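Local coordinates for YfkN protein (Bacillus subtilis subsp. subtilis, PDB 3GVE) that belongs to the calcineurin-like phosphoesterase family and holds a manganese ion and a magnesium ion together in a two-metal site, at residues A[81-84]-A[89-92]; A[108-111]-A[117-120]; A[113-118]-A[140-145]. All blocks are in the same frame, centred on the assembly; numbering follows the deposited sequence.

Interaction 1: A[81-84]-A[89-92]; sequences DDII and THPI
The imidazole of H90, which packs against I83, accepts a hydrogen bond at ND1 from the backbone N of I92, 3.1 Å away and bent to 151° at the hydrogen. The donor sits at the ring edge, nearly in the imidazole plane. This is N-capping: H90 stands directly before helix 91-98 and takes up an amide N-H that the first helical turn cannot use itself. CG of H90 lies anti to the backbone N (chi1 -168°), a torsion that carries the ring back beside the helix start, where its rotation presents ND1 to I92 and CD2 to I83. The contact closes the tight connection between helix 70-85 and helix 91-98, in the helical part of the calcineurin-like phosphoesterase domain. Isoleucine fits because its CG1-CD1 arm, extended at chi2 (169°), reaches across. I83 CD1 meets the backbone at H90 CA (3.8 Å) and comes obliquely to the ring, 4.0 Å from H90 CD2. The same methyl lies 4.2 Å from P91 CD. Proline suits the first turn of a helix, where a backbone N-H would lack an acceptor in the preceding turn. F117 and T121 of helix 115-123 also touch I83, while I328 and T331 of helix 322-340 cover P91.

Interaction 2: A[108-111]-A[117-120]; sequences NHEF and FLDG. With MG (magnesium ion), chain D.
L118 meets F111 and E110 because its CG is anti to the backbone N (chi1 -179°), which sends both methyls from helix 115-123 toward the 3-10 turn 108-111. That turn carries the Asn-His-Glu of the GNHE signature, a hallmark of calcineurin-like phosphoesterases, and leucine offers it a forked apolar tip. CD2 stands over one face of the F111 ring, a CH-pi contact with 4.0 Å from L118 CD2 to the ring centroid and 23° off the normal. The methyl is displaced toward the rim, where L118 CD2 lies 3.7 Å from F111 CE1. It also touches the backbone, L118 CD2 being 3.6 Å from E110 O. The other branch serves the glutamate's aliphatic root, with L118 CD1 3.8 Å from E110 CB.

Beyond that root the E110 chain bends at chi2 (70°) and its carboxylate leads away from the helix. OE1 accepts from the backbone N of G107 and D64, and OE2 from those of L65 and I66, so four amides satisfy a buried acid. Glutamate thus ties the signature turn to the loop bearing D64, which binds both metals, and H109 N donates to D64 OD1. The turn itself is held by F111 N bonding to N108 O at 3.2 Å. N108, with H216, H249 and D64, completes the magnesium site: its amide oxygen OD1 binds the magnesium ion at 2.1 Å, and water 1 is 2.4 Å from the metal.

Interaction 3: A[113-118]-A[140-145]; sequences YGLDFL and ENRYTP
The hydroxyl of Y143 meets two leucines of helix 115-123, and here the contact is tight: Y143 OH lies 3.3 Å from L115 CD2 and 3.6 Å from L118 CD2. Both leucine side chains cross the tyrosine at about a right angle, their CD2 methyls meeting it at the hydroxyl. Tyrosine suits this place because the ring fills apolar space while the oxygen keeps a polar partner. Water 2, at the ring edge and in its plane, hydrogen-bonds to Y143 OH at 2.8 Å and donates to L115 O, also at 2.8 Å. The neighbouring residue lies over one face of the Y143 ring near its rim, with R142 CG 3.4 Å above the plane.

These side chains bridge backbones that stay well apart, L115 CA and R142 CA being 10.1 Å from each other. They pack the beginning of helix 115-123, with G114 at its N-cap position, against the loop leading into strand 146-154 of the calcineurin-like phosphoesterase domain. G114 has a positive phi at which a side chain would collide with the preceding carbonyl, so glycine is required.

Toward solvent the fit relaxes. The R142 chain leaves with CG anti to its own N (chi1 -178°) and folds at chi2 (53°), bringing the guanidinium alongside the helix, with L115 CD2 over one face. R142 NH2 approaches L115 CB to 3.9 Å, a loose van der Waals touch between a charged group and a methylene. Its salt bridge goes to D119 OD2, one turn along the helix, whereas exposed D116 stays at a distance, D116 OD1 lying 5.4 Å from R142 NH2. Arginine is apt at this border, its CG lying on the tyrosine while its charge meets an acid.

In the fold
Following the chain, interaction 1 comes first and closes the short connection from helix 70-85 to helix 91-98. After strand 104-105, interaction 2 folds the metal-binding turn 108-111 back onto helix 115-123. Interaction 3 begins on that same helix before interaction 2 has ended, sharing F117 and L118 with it, and closes a longer excursion through strands 129-130 and 134-135; the two overlap along the chain, whereas interaction 1 precedes both. Helix 115-123 is the common element: F117 packs on H90, and D119 touches Y143. Off the helix, F111 CE1 lies 3.3 Å from Y143 OH. Together they join the helical flank, the magnesium-site turn and the approach to strand 146-154.

Interaction 1: A[81-84]-A[89-92]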
# COMPACT_ATOMS: atom_id res chain seq x y z
N ASP A 81 22.67 13.81 -2.61
CA ASP A 81 23.85 14.35 -3.26
C ASP A 81 24.98 13.33 -3.36
O ASP A 81 25.55 13.17 -4.43
CB ASP A 81 24.32 15.63 -2.55
CG ASP A 81 23.36 16.77 -2.73
OD1 ASP A 81 22.68 16.81 -3.77
OD2 ASP A 81 23.26 17.61 -1.82
N ASP A 82 25.25 12.63 -2.28
CA ASP A 82 26.31 11.62 -2.28
C ASP A 82 25.98 10.36 -3.08
O ASP A 82 26.86 9.72 -3.62
CB ASP A 82 26.73 11.26 -0.87
CG ASP A 82 27.40 12.41 -0.15
OD1 ASP A 82 27.98 13.27 -0.82
OD2 ASP A 82 27.29 12.45 1.08
N ILE A 83 24.69 10.02 -3.16
CA ILE A 83 24.29 8.89 -3.99
C ILE A 83 24.46 9.28 -5.46
O ILE A 83 24.97 8.52 -6.25
CB ILE A 83 22.85 8.44 -3.63
CG1 ILE A 83 22.86 7.73 -2.27
CG2 ILE A 83 22.30 7.51 -4.72
CD1 ILE A 83 21.44 7.45 -1.66
N ILE A 84 24.08 10.50 -5.80
CA ILE A 84 24.19 10.97 -7.18
C ILE A 84 25.63 10.99 -7.70
O ILE A 84 25.90 10.57 -8.81
CB ILE A 84 23.52 12.34 -7.33
CG1 ILE A 84 22.00 12.16 -7.40
CG2 ILE A 84 24.03 13.08 -8.55
CD1 ILE A 84 21.22 13.45 -7.41
N THR A 89 27.01 4.72 -1.41
CA THR A 89 26.15 3.72 -2.02
C THR A 89 24.73 3.84 -1.44
O THR A 89 24.55 3.99 -0.25
CB THR A 89 26.67 2.31 -1.72
OG1 THR A 89 28.01 2.21 -2.19
CG2 THR A 89 25.81 1.25 -2.40
N HIS A 90 23.71 3.76 -2.28
CA HIS A 90 22.34 3.75 -1.77
C HIS A 90 22.25 2.59 -0.76
O HIS A 90 22.62 1.49 -1.07
CB HIS A 90 21.37 3.53 -2.93
CG HIS A 90 19.94 3.77 -2.57
ND1 HIS A 90 19.30 3.10 -1.54
CD2 HIS A 90 19.02 4.63 -3.08
CE1 HIS A 90 18.06 3.53 -1.45
NE2 HIS A 90 17.86 4.45 -2.38
N PRO A 91 21.74 2.85 0.45
CA PRO A 91 21.68 1.80 1.48
C PRO A 91 20.93 0.54 1.04
O PRO A 91 21.30 -0.54 1.44
CB PRO A 91 20.96 2.50 2.63
CG PRO A 91 21.36 3.90 2.49
CD PRO A 91 21.36 4.16 1.00
N ILE A 92 19.90 0.67 0.21
CA ILE A 92 19.22 -0.51 -0.30
C ILE A 92 20.15 -1.33 -1.22
O ILE A 92 20.23 -2.54 -1.13
CB ILE A 92 17.91 -0.14 -1.02
CG1 ILE A 92 16.89 0.34 0.02
CG2 ILE A 92 17.39 -1.32 -1.83
CD1 ILE A 92 15.63 0.90 -0.57

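Interaction 2: A[108-111]-A[117-120]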
# COMPACT_ATOMS: atom_id res chain seq x y z
N ASN A 108 8.75 0.68 -12.37
CA ASN A 108 8.25 2.06 -12.57
C ASN A 108 8.63 2.99 -11.43
O ASN A 108 8.92 4.17 -11.60
CB ASN A 108 6.72 2.11 -12.82
CG ASN A 108 5.92 1.19 -11.90
OD1 ASN A 108 6.10 -0.02 -11.82
ND2 ASN A 108 5.10 1.82 -11.10
N HIS A 109 8.60 2.47 -10.22
CA HIS A 109 8.87 3.32 -9.01
C HIS A 109 10.35 3.75 -8.91
O HIS A 109 10.60 4.69 -8.14
CB HIS A 109 8.33 2.67 -7.74
CG HIS A 109 6.85 2.75 -7.68
ND1 HIS A 109 6.18 3.94 -7.42
CD2 HIS A 109 5.91 1.82 -7.94
CE1 HIS A 109 4.86 3.72 -7.48
NE2 HIS A 109 4.68 2.43 -7.77
N GLU A 110 11.25 3.13 -9.66
CA GLU A 110 12.64 3.58 -9.68
C GLU A 110 12.78 4.99 -10.25
O GLU A 110 13.78 5.62 -10.01
CB GLU A 110 13.51 2.59 -10.47
CG GLU A 110 14.30 1.58 -9.61
CD GLU A 110 13.40 0.56 -8.95
OE1 GLU A 110 12.52 0.04 -9.63
OE2 GLU A 110 13.58 0.28 -7.78
N PHE A 111 11.77 5.45 -10.97
CA PHE A 111 11.81 6.76 -11.61
C PHE A 111 11.20 7.88 -10.78
O PHE A 111 11.27 9.02 -11.16
CB PHE A 111 11.10 6.67 -12.97
CG PHE A 111 11.81 5.77 -13.94
CD1 PHE A 111 12.85 6.24 -14.70
CD2 PHE A 111 11.45 4.44 -14.06
CE1 PHE A 111 13.52 5.40 -15.57
CE2 PHE A 111 12.12 3.60 -14.91
CZ PHE A 111 13.14 4.08 -15.67
N PHE A 117 18.96 10.78 -9.57
CA PHE A 117 19.03 9.94 -8.39
C PHE A 117 19.08 8.47 -8.79
O PHE A 117 19.81 7.71 -8.21
CB PHE A 117 17.85 10.22 -7.46
CG PHE A 117 17.92 9.44 -6.17
CD1 PHE A 117 18.79 9.82 -5.16
CD2 PHE A 117 17.12 8.34 -5.98
CE1 PHE A 117 18.84 9.11 -3.97
CE2 PHE A 117 17.17 7.65 -4.79
CZ PHE A 117 18.04 8.04 -3.79
N LEU A 118 18.33 8.10 -9.81
CA LEU A 118 18.36 6.73 -10.28
C LEU A 118 19.74 6.35 -10.84
O LEU A 118 20.24 5.29 -10.56
CB LEU A 118 17.26 6.49 -11.33
CG LEU A 118 17.17 5.06 -11.88
CD1 LEU A 118 17.06 4.05 -10.74
CD2 LEU A 118 15.97 4.93 -12.83
N ASP A 119 20.33 7.24 -11.64
CA ASP A 119 21.67 7.01 -12.16
C ASP A 119 22.65 6.84 -10.99
O ASP A 119 23.48 5.96 -11.01
CB ASP A 119 22.14 8.15 -13.06
CG ASP A 119 21.52 8.12 -14.46
OD1 ASP A 119 21.07 7.06 -14.93
OD2 ASP A 119 21.51 9.18 -15.07
N GLY A 120 22.53 7.68 -9.98
CA GLY A 120 23.42 7.60 -8.83
C GLY A 120 23.24 6.30 -8.07
O GLY A 120 24.19 5.70 -7.62
MG MG D . 5.59 -1.68 -10.69
O HOH W 1 3.96 -2.44 -9.04

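Interaction 3: A[113-118]-A[140-145]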
# COMPACT_ATOMS: atom_id res chain seq x y z
N TYR A 113 11.96 9.43 -8.11
CA TYR A 113 12.84 10.44 -7.51
C TYR A 113 13.73 11.12 -8.55
O TYR A 113 14.66 11.84 -8.20
CB TYR A 113 13.68 9.80 -6.40
CG TYR A 113 12.86 9.30 -5.23
CD1 TYR A 113 11.75 10.00 -4.80
CD2 TYR A 113 13.19 8.14 -4.57
CE1 TYR A 113 11.00 9.56 -3.75
CE2 TYR A 113 12.43 7.70 -3.50
CZ TYR A 113 11.35 8.41 -3.09
OH TYR A 113 10.60 7.97 -2.03
N GLY A 114 13.42 10.91 -9.82
CA GLY A 114 14.13 11.58 -10.90
C GLY A 114 15.24 10.75 -11.50
O GLY A 114 15.72 9.82 -10.91
N LEU A 115 15.66 11.13 -12.70
CA LEU A 115 16.67 10.39 -13.45
C LEU A 115 18.06 10.45 -12.82
O LEU A 115 18.79 9.48 -12.86
CB LEU A 115 16.73 10.89 -14.90
CG LEU A 115 15.50 10.55 -15.77
CD1 LEU A 115 15.49 11.37 -17.06
CD2 LEU A 115 15.46 9.05 -16.12
N ASP A 116 18.42 11.58 -12.23
CA ASP A 116 19.77 11.71 -11.68
C ASP A 116 19.95 10.80 -10.46
O ASP A 116 20.95 10.13 -10.35
CB ASP A 116 20.11 13.16 -11.31
CG ASP A 116 20.27 14.05 -12.53
OD1 ASP A 116 20.46 13.56 -13.65
OD2 ASP A 116 20.21 15.27 -12.33
N PHE A 117 18.96 10.78 -9.57
CA PHE A 117 19.03 9.94 -8.39
C PHE A 117 19.08 8.47 -8.79
O PHE A 117 19.81 7.71 -8.21
CB PHE A 117 17.85 10.22 -7.46
CG PHE A 117 17.92 9.44 -6.17
CD1 PHE A 117 18.79 9.82 -5.16
CD2 PHE A 117 17.12 8.34 -5.98
CE1 PHE A 117 18.84 9.11 -3.97
CE2 PHE A 117 17.17 7.65 -4.79
CZ PHE A 117 18.04 8.04 -3.79
N LEU A 118 18.33 8.10 -9.81
CA LEU A 118 18.36 6.73 -10.28
C LEU A 118 19.74 6.35 -10.84
O LEU A 118 20.24 5.29 -10.56
CB LEU A 118 17.26 6.49 -11.33
CG LEU A 118 17.17 5.06 -11.88
CD1 LEU A 118 17.06 4.05 -10.74
CD2 LEU A 118 15.97 4.93 -12.83
N GLU A 140 18.72 6.31 -28.24
CA GLU A 140 19.78 5.50 -27.67
C GLU A 140 19.29 4.81 -26.40
O GLU A 140 18.45 5.34 -25.70
CB GLU A 140 20.97 6.39 -27.35
CG GLU A 140 21.57 7.10 -28.57
CD GLU A 140 22.34 6.17 -29.48
OE1 GLU A 140 22.91 5.17 -29.06
OE2 GLU A 140 22.41 6.49 -30.66
N ASN A 141 19.82 3.64 -26.08
CA ASN A 141 19.47 3.04 -24.80
C ASN A 141 19.88 3.97 -23.68
O ASN A 141 21.00 4.42 -23.64
CB ASN A 141 20.14 1.68 -24.63
CG ASN A 141 19.50 0.62 -25.47
OD1 ASN A 141 20.04 0.20 -26.48
ND2 ASN A 141 18.33 0.17 -25.06
N ARG A 142 18.94 4.24 -22.77
CA ARG A 142 19.19 5.12 -21.65
C ARG A 142 19.95 4.40 -20.52
O ARG A 142 20.55 5.04 -19.69
CB ARG A 142 17.85 5.67 -21.14
CG ARG A 142 17.97 6.66 -19.96
CD ARG A 142 18.94 7.80 -20.27
NE ARG A 142 18.98 8.79 -19.20
CZ ARG A 142 19.60 8.60 -18.05
NH1 ARG A 142 20.21 7.47 -17.80
NH2 ARG A 142 19.60 9.56 -17.14
N TYR A 143 19.88 3.08 -20.51
CA TYR A 143 20.52 2.22 -19.50
C TYR A 143 21.24 1.09 -20.21
O TYR A 143 20.98 0.82 -21.36
CB TYR A 143 19.45 1.65 -18.52
CG TYR A 143 18.68 2.76 -17.87
CD1 TYR A 143 19.22 3.48 -16.83
CD2 TYR A 143 17.44 3.15 -18.36
CE1 TYR A 143 18.54 4.53 -16.28
CE2 TYR A 143 16.76 4.19 -17.82
CZ TYR A 143 17.32 4.89 -16.79
OH TYR A 143 16.66 5.96 -16.26
N THR A 144 22.11 0.42 -19.50
CA THR A 144 22.71 -0.82 -19.98
C THR A 144 21.59 -1.76 -20.46
O THR A 144 20.76 -2.17 -19.66
CB THR A 144 23.45 -1.52 -18.82
OG1 THR A 144 24.30 -0.58 -18.15
CG2 THR A 144 24.26 -2.69 -19.30
N PRO A 145 21.54 -2.08 -21.75
CA PRO A 145 20.38 -2.83 -22.24
C PRO A 145 20.35 -4.30 -21.84
O PRO A 145 19.21 -4.85 -21.64
CB PRO A 145 20.41 -2.65 -23.75
CG PRO A 145 21.87 -2.52 -24.03
CD PRO A 145 22.44 -1.67 -22.85
O HOH W 2 18.37 7.32 -14.58